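Local coordinates for exopolyphosphatase-related protein (Archaeoglobus fulgidus, PDB 3LLV), which may bind nucleic acids and carries a Rossmann-type TrkA-N domain, an NAD(P)-binding fold, which makes up the present chain, at residues L119-V123 and A124-K128. Residues are numbered along the deposited sequence; the frame is centred on the assembly and turned at random.
Sequences LVVLV and ADAVK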
# COMPACT_ATOMS: atom_id res chain seq x y z
N LEU A 119 2.65 -5.44 9.44
CA LEU A 119 4.07 -5.23 9.18
C LEU A 119 4.28 -3.77 8.80
O LEU A 119 3.45 -3.18 8.12
CB LEU A 119 4.58 -6.11 8.06
CG LEU A 119 4.63 -7.61 8.33
CD1 LEU A 119 5.08 -8.37 7.07
CD2 LEU A 119 5.57 -7.95 9.52
N VAL A 120 5.40 -3.23 9.26
CA VAL A 120 5.87 -1.92 8.88
C VAL A 120 7.11 -2.05 7.97
O VAL A 120 8.06 -2.76 8.31
CB VAL A 120 6.14 -1.06 10.11
CG1 VAL A 120 6.99 0.19 9.75
CG2 VAL A 120 4.82 -0.68 10.76
N VAL A 121 7.09 -1.38 6.82
CA VAL A 121 8.28 -1.27 5.99
C VAL A 121 8.85 0.11 6.28
O VAL A 121 8.29 1.11 5.83
CB VAL A 121 7.93 -1.43 4.51
CG1 VAL A 121 9.11 -1.00 3.59
CG2 VAL A 121 7.53 -2.88 4.21
N LEU A 122 9.91 0.17 7.03
CA LEU A 122 10.58 1.42 7.27
C LEU A 122 11.45 1.75 6.09
O LEU A 122 12.22 0.96 5.72
CB LEU A 122 11.48 1.34 8.50
CG LEU A 122 10.83 1.46 9.86
CD1 LEU A 122 11.87 1.24 10.96
CD2 LEU A 122 10.22 2.79 10.02
N VAL A 123 11.35 2.95 5.57
CA VAL A 123 12.09 3.33 4.37
C VAL A 123 13.59 3.13 4.60
O VAL A 123 14.28 2.55 3.76
CB VAL A 123 11.72 4.74 3.90
CG1 VAL A 123 12.62 5.18 2.71
CG2 VAL A 123 10.27 4.70 3.44
N ALA A 124 14.08 3.54 5.77
CA ALA A 124 15.51 3.46 6.06
C ALA A 124 15.98 2.01 6.05
O ALA A 124 17.06 1.72 5.57
CB ALA A 124 15.85 4.11 7.38
N ASP A 125 15.18 1.11 6.61
CA ASP A 125 15.49 -0.34 6.57
C ASP A 125 15.53 -0.89 5.13
O ASP A 125 16.42 -1.67 4.78
CB ASP A 125 14.46 -1.17 7.35
CG ASP A 125 14.63 -1.08 8.85
OD1 ASP A 125 15.61 -0.48 9.34
OD2 ASP A 125 13.74 -1.63 9.55
N ALA A 126 14.53 -0.50 4.33
CA ALA A 126 14.46 -0.92 2.93
C ALA A 126 15.68 -0.45 2.13
O ALA A 126 16.28 -1.19 1.36
CB ALA A 126 13.14 -0.42 2.31
N VAL A 127 16.07 0.80 2.38
CA VAL A 127 17.23 1.39 1.70
C VAL A 127 18.51 0.69 2.17
O VAL A 127 19.37 0.30 1.36
CB VAL A 127 17.29 2.90 1.94
CG1 VAL A 127 18.65 3.49 1.53
CG2 VAL A 127 16.17 3.60 1.11
N LYS A 128 18.65 0.51 3.49
CA LYS A 128 19.81 -0.20 4.02
C LYS A 128 19.94 -1.58 3.36
O LYS A 128 21.02 -1.93 2.90
CB LYS A 128 19.68 -0.34 5.54
CG LYS A 128 20.78 -1.15 6.24
CD LYS A 128 20.42 -1.35 7.72
CE LYS A 128 19.40 -2.46 7.93
NZ LYS A 128 18.85 -2.45 9.29
O HOH W 1 11.23 -2.22 8.06
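L122 and D125 meet where strand 119-122 leads directly, without a loop, into helix 123-137, the short segment axes making an angle of 63°. L122 is the N-cap residue. L122 O accepts A126 N at 3.1 Å, with an N-H...O angle of 167°. One residue on, V127 N donates to V123 O at 2.9 Å, and K128 N to A124 O continues the i to i+4 pattern. The strand is the last of the parallel Rossmann sheet and pairs with strand 99-103 through backbone bonds of L119 and V121, continued by V123 at the helix start. Its other edge, outermost in this chain, carries a water. That water accepts from L122 N at 2.9 Å and donates to V120 O and to D125 OD2, the latter at 3.0 Å. The D125 carboxylate reaches back over the strand end because CG stands anti to its own carbonyl carbon (chi1 -76°). OD2 also lies 3.7 Å from L122 CD1, while OD1 faces K128 NZ in a long salt bridge of 3.8 Å. Replacing D125 by alanine removes the carboxylate, which is likely to leave the water without one of its acceptors and K128 without this charge partner. The buried L122 also packs on V103 and K109. Looser apolar contacts complete the junction: V121 CG1 to A126 CB at 4.3 Å, and V123 CG1 to V127 CG2 one turn on.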